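Local coordinates for putative Acetyltransferase (Pyrococcus horikoshii, PDB 3DDD), which binds coenzyme A in an acetyltransferase (GNAT) fold and probably transfers an acyl group from it to an acceptor, at residues A[35-38]-A[42-45]; A[239-244]-A[250-255]. One frame throughout, in Å; residues are numbered along the deposited sequence. Where two conformers were deposited one is given.

Interaction 1: residues A[35-38]-A[42-45]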
loop_
_atom_site.group_PDB
_atom_site.type_symbol
_atom_site.label_atom_id
_atom_site.label_comp_id
_atom_site.label_asym_id
_atom_site.label_seq_id
_atom_site.Cartn_x
_atom_site.Cartn_y
_atom_site.Cartn_z
ATOM N N SER A 35 -10.362 -13.654 -4.352
ATOM C CA SER A 35 -9.934 -15.001 -4.760
ATOM C C SER A 35 -8.614 -14.984 -5.537
ATOM O O SER A 35 -7.723 -15.799 -5.287
ATOM C CB SER A 35 -11.014 -15.650 -5.619
ATOM O OG SER A 35 -12.155 -15.929 -4.814
ATOM N N ILE A 36 -8.483 -14.041 -6.461
ATOM C CA ILE A 36 -7.223 -13.856 -7.167
ATOM C C ILE A 36 -6.114 -13.594 -6.169
ATOM O O ILE A 36 -5.032 -14.221 -6.252
ATOM C CB ILE A 36 -7.256 -12.708 -8.189
ATOM C CG1 ILE A 36 -8.162 -13.082 -9.367
ATOM C CG2 ILE A 36 -5.856 -12.440 -8.699
ATOM C CD1 ILE A 36 -8.861 -11.929 -9.973
ATOM N N PHE A 37 -6.378 -12.691 -5.220
ATOM C CA PHE A 37 -5.328 -12.246 -4.305
ATOM C C PHE A 37 -4.852 -13.387 -3.401
ATOM O O PHE A 37 -3.672 -13.538 -3.207
ATOM C CB PHE A 37 -5.760 -11.049 -3.463
ATOM C CG PHE A 37 -4.768 -10.689 -2.406
ATOM C CD1 PHE A 37 -3.737 -9.819 -2.680
ATOM C CD2 PHE A 37 -4.842 -11.253 -1.141
ATOM C CE1 PHE A 37 -2.810 -9.490 -1.702
ATOM C CE2 PHE A 37 -3.927 -10.931 -0.166
ATOM C CZ PHE A 37 -2.912 -10.056 -0.438
ATOM N N ILE A 38 -5.791 -14.188 -2.893
ATOM C CA ILE A 38 -5.517 -15.279 -1.967
ATOM C C ILE A 38 -4.738 -16.405 -2.657
ATOM O O ILE A 38 -3.813 -16.968 -2.078
ATOM C CB ILE A 38 -6.854 -15.812 -1.361
ATOM C CG1 ILE A 38 -7.388 -14.821 -0.309
ATOM C CG2 ILE A 38 -6.680 -17.181 -0.739
ATOM C CD1 ILE A 38 -8.775 -15.216 0.201
ATOM N N ASN A 42 -0.870 -16.702 -1.794
ATOM C CA ASN A 42 -0.940 -17.876 -0.916
ATOM C C ASN A 42 -1.338 -17.463 0.488
ATOM O O ASN A 42 -0.671 -17.808 1.460
ATOM C CB ASN A 42 0.393 -18.628 -0.858
ATOM C CG ASN A 42 0.888 -19.084 -2.221
ATOM O OD1 ASN A 42 0.366 -20.035 -2.803
ATOM N ND2 ASN A 42 1.931 -18.423 -2.720
ATOM N N PHE A 43 -2.411 -16.698 0.593
ATOM C CA PHE A 43 -2.743 -16.048 1.833
ATOM C C PHE A 43 -3.481 -17.050 2.724
ATOM O O PHE A 43 -4.561 -17.543 2.362
ATOM C CB PHE A 43 -3.575 -14.789 1.557
ATOM C CG PHE A 43 -4.031 -14.069 2.801
ATOM C CD1 PHE A 43 -3.120 -13.427 3.613
ATOM C CD2 PHE A 43 -5.367 -14.043 3.150
ATOM C CE1 PHE A 43 -3.531 -12.773 4.744
ATOM C CE2 PHE A 43 -5.779 -13.386 4.270
ATOM C CZ PHE A 43 -4.858 -12.739 5.068
ATOM N N PRO A 44 -2.894 -17.375 3.898
ATOM C CA PRO A 44 -3.507 -18.401 4.740
ATOM C C PRO A 44 -4.497 -17.803 5.743
ATOM O O PRO A 44 -5.248 -18.545 6.386
ATOM C CB PRO A 44 -2.301 -19.028 5.438
ATOM C CG PRO A 44 -1.319 -17.849 5.581
ATOM C CD PRO A 44 -1.662 -16.840 4.517
ATOM N N GLY A 45 -4.538 -16.478 5.813
ATOM C CA GLY A 45 -5.406 -15.756 6.754
ATOM C C GLY A 45 -6.883 -15.785 6.419
ATOM O O GLY A 45 -7.290 -16.378 5.413
#
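Phe43 meets Ile38 with its ring and Phe37 with its CB as the chain doubles back on the end of helix 30-41. Its CG is anti to the backbone N (chi1 177°), which swings the ring across the end of the helix, to where it meets Ile38. Ile38 and Phe43 cross at a slant: CG1 of Ile38 comes to 4.1 Å from Phe43 CD2, while the CG2 branch of Ile38 passes 3.8 Å from Phe43 O. A beta-branched residue suits this place because its two arms serve different partners, one the aromatic ring and the other the backbone beyond it. Phe37 joins through a ring carbon, its CE2 4.2 Å from Phe43 CB; its side chain is about 7 Å from the bound coenzyme A.

The backbone fixes how these groups meet. Phe43 N donates to Ile38 O at 3.0 Å with an N-H...O angle of 157°, arriving in the carbonyl plane on a lone pair. Asn42 is the first residue to leave helical geometry, and its positive phi (51°), with two backbone bonds back into the last turn, marks a Schellman motif, the classic C-terminal helix cap. Asparagine tolerates this left-handed conformation better than most residues other than glycine. Its CB points away from the helix, and its OD1 accepts a hydrogen bond from Lys96.

Past the cap, Pro44 turns the chain so that Gly45 N lies over the centre of the Phe43 ring, 3.6 Å above its plane. Gly45 suits the spot because a beta carbon there would run into Phe43 CZ. Helix 47-60 completes the surroundings, with Val50 touching both phenylalanines and Arg47 touching Ile38, while the Phe37 ring also stacks with Tyr41.

Interaction 2: residues A[239-244]-A[250-255]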
loop_
_atom_site.group_PDB
_atom_site.type_symbol
_atom_site.label_atom_id
_atom_site.label_comp_id
_atom_site.label_asym_id
_atom_site.label_seq_id
_atom_site.Cartn_x
_atom_site.Cartn_y
_atom_site.Cartn_z
ATOM N N ILE A 239 4.599 -3.218 11.091
ATOM C CA ILE A 239 5.031 -1.919 10.608
ATOM C C ILE A 239 5.911 -2.146 9.387
ATOM O O ILE A 239 6.671 -3.121 9.307
ATOM C CB ILE A 239 5.793 -1.117 11.728
ATOM C CG1 ILE A 239 6.113 0.303 11.257
ATOM C CG2 ILE A 239 7.009 -1.874 12.149
ATOM C CD1 ILE A 239 6.641 1.281 12.286
ATOM N N ILE A 240 5.773 -1.279 8.391
ATOM C CA ILE A 240 6.600 -1.376 7.199
ATOM C C ILE A 240 7.445 -0.105 7.150
ATOM O O ILE A 240 6.929 1.003 6.906
ATOM C CB ILE A 240 5.765 -1.537 5.900
ATOM C CG1 ILE A 240 4.864 -2.764 5.979
ATOM C CG2 ILE A 240 6.665 -1.688 4.749
ATOM C CD1 ILE A 240 3.784 -2.802 4.910
ATOM N N ILE A 241 8.743 -0.308 7.351
ATOM C CA ILE A 241 9.723 0.738 7.525
ATOM C C ILE A 241 10.525 0.970 6.244
ATOM O O ILE A 241 11.048 0.018 5.676
ATOM C CB ILE A 241 10.726 0.310 8.631
ATOM C CG1 ILE A 241 10.000 0.159 9.967
ATOM C CG2 ILE A 241 11.822 1.311 8.764
ATOM C CD1 ILE A 241 10.947 -0.241 11.059
ATOM N N PRO A 242 10.686 2.232 5.830
ATOM C CA PRO A 242 11.593 2.516 4.729
ATOM C C PRO A 242 13.010 2.368 5.266
ATOM O O PRO A 242 13.340 2.977 6.270
ATOM C CB PRO A 242 11.280 3.968 4.364
ATOM C CG PRO A 242 10.175 4.402 5.231
ATOM C CD PRO A 242 10.105 3.460 6.386
ATOM N N GLU A 243 13.828 1.567 4.600
ATOM C CA GLU A 243 15.141 1.177 5.132
ATOM C C GLU A 243 16.106 2.380 5.225
ATOM O O GLU A 243 17.121 2.306 5.922
ATOM C CB GLU A 243 15.714 0.021 4.280
ATOM C CG GLU A 243 16.968 -0.684 4.819
ATOM C CD GLU A 243 17.331 -1.957 4.040
ATOM O OE1 GLU A 243 16.715 -2.238 2.998
ATOM O OE2 GLU A 243 18.252 -2.679 4.468
ATOM N N VAL A 244 15.778 3.477 4.536
ATOM C CA VAL A 244 16.570 4.712 4.575
ATOM C C VAL A 244 16.278 5.609 5.775
ATOM O O VAL A 244 16.953 6.610 5.948
ATOM C CB VAL A 244 16.364 5.580 3.314
ATOM C CG1 VAL A 244 17.033 4.931 2.106
ATOM C CG2 VAL A 244 14.896 5.862 3.081
ATOM N N GLU A 250 16.088 1.358 14.459
ATOM C CA GLU A 250 16.499 1.393 15.869
ATOM C C GLU A 250 15.290 1.469 16.789
ATOM O O GLU A 250 15.288 0.884 17.843
ATOM C CB GLU A 250 17.414 2.596 16.133
ATOM C CG GLU A 250 18.028 2.645 17.541
ATOM C CD GLU A 250 18.986 1.468 17.846
ATOM O OE1 GLU A 250 19.530 0.837 16.894
ATOM O OE2 GLU A 250 19.194 1.193 19.052
ATOM N N LEU A 251 14.277 2.218 16.366
ATOM C CA LEU A 251 13.048 2.437 17.124
ATOM C C LEU A 251 12.366 1.114 17.449
ATOM O O LEU A 251 11.948 0.866 18.574
ATOM C CB LEU A 251 12.082 3.322 16.290
ATOM C CG LEU A 251 10.693 3.647 16.883
ATOM C CD1 LEU A 251 10.745 4.873 17.776
ATOM C CD2 LEU A 251 9.637 3.829 15.775
ATOM N N ILE A 252 12.232 0.250 16.456
ATOM C CA ILE A 252 11.420 -0.960 16.636
ATOM C C ILE A 252 12.129 -2.068 17.412
ATOM O O ILE A 252 11.484 -3.013 17.857
ATOM C CB ILE A 252 10.860 -1.477 15.299
ATOM C CG1 ILE A 252 11.985 -1.889 14.338
ATOM C CG2 ILE A 252 9.977 -0.393 14.680
ATOM C CD1 ILE A 252 11.539 -2.900 13.296
ATOM N N LYS A 253 13.440 -1.924 17.615
ATOM C CA LYS A 253 14.223 -2.945 18.291
ATOM C C LYS A 253 13.714 -3.293 19.672
ATOM O O LYS A 253 13.830 -4.438 20.082
ATOM C CB LYS A 253 15.701 -2.539 18.353
ATOM C CG LYS A 253 16.411 -2.675 16.995
ATOM C CD LYS A 253 17.920 -2.222 17.039
ATOM C CE LYS A 253 18.628 -2.507 15.689
ATOM N NZ LYS A 253 19.873 -1.708 15.530
ATOM N N ILE A 254 13.128 -2.341 20.387
ATOM C CA ILE A 254 12.620 -2.656 21.745
ATOM C C ILE A 254 11.419 -3.628 21.723
ATOM O O ILE A 254 11.022 -4.162 22.763
ATOM C CB ILE A 254 12.255 -1.380 22.569
ATOM C CG1 ILE A 254 11.266 -0.486 21.801
ATOM C CG2 ILE A 254 13.517 -0.622 22.915
ATOM C CD1 ILE A 254 10.713 0.645 22.620
ATOM N N PHE A 255 10.847 -3.845 20.544
ATOM C CA PHE A 255 9.751 -4.796 20.378
ATOM C C PHE A 255 10.280 -6.182 19.974
ATOM O O PHE A 255 9.515 -7.087 19.717
ATOM C CB PHE A 255 8.765 -4.276 19.322
ATOM C CG PHE A 255 8.055 -3.002 19.717
ATOM C CD1 PHE A 255 8.597 -1.764 19.437
ATOM C CD2 PHE A 255 6.809 -3.054 20.323
ATOM C CE1 PHE A 255 7.930 -0.593 19.784
ATOM C CE2 PHE A 255 6.127 -1.899 20.687
ATOM C CZ PHE A 255 6.695 -0.659 20.418
#
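Ile241 and Ile252 meet end on, strand against helix, in a purely aliphatic contact. In the conformer described, one of two deposited for Ile252, their CD1 methyls are 3.5 Å apart, and the same Ile241 CD1 also comes 3.8 Å from Ile252 CG2. This Ile252 conformer holds CG1 between its backbone N and carbonyl carbon (chi1 63°), leaving CG2 anti to the carbonyl carbon; both branches thereby reach the strand. Ile239 makes a lighter, slanting contact, its CG2 at 4.2 Å from Ile252 CG2. All three isoleucines are buried, and two residues apart on the strand, Ile239 and Ile241 direct their side chains to the same side. Their beta-branching suits extended backbone, while the two apolar branches of Ile252 fill the helix-strand interface.

Among polar interactions, the exposed Lys253 and Glu250 form a salt bridge, NZ to OE1 at 2.9 Å, on the syn side and tilted 28° out of the carboxylate plane. Glu243 pairs with Arg144. Further along, Phe255 N donates to Ile252 O, a backbone bond of 2.9 Å.

The contact packs helix 246-252 on strand 238-242. That strand runs between the parallel strand 212-218 and the antiparallel strand 140-149, whose Tyr148 also touches Ile252, while Leu251 turns to Leu228 of helix 221-233.

Overall arrangement
The two contacts belong to different GNAT regions of one chain, interaction 1 to the first and interaction 2 to the second. Their centres are 26 Å apart and their nearest atoms about 11 Å, so they do not touch. Interaction 1 is a surface contact near the cofactor, and Phe37 is the residue that ties it to the coenzyme A region: its side chain lies about 10 Å from those of Val94 and Ser127, both coenzyme A-binding residues. Interaction 2 is buried, although its centre is about 17 Å from the chain's centre, and lies away from the coenzyme A pocket, which is formed by residues of the first region.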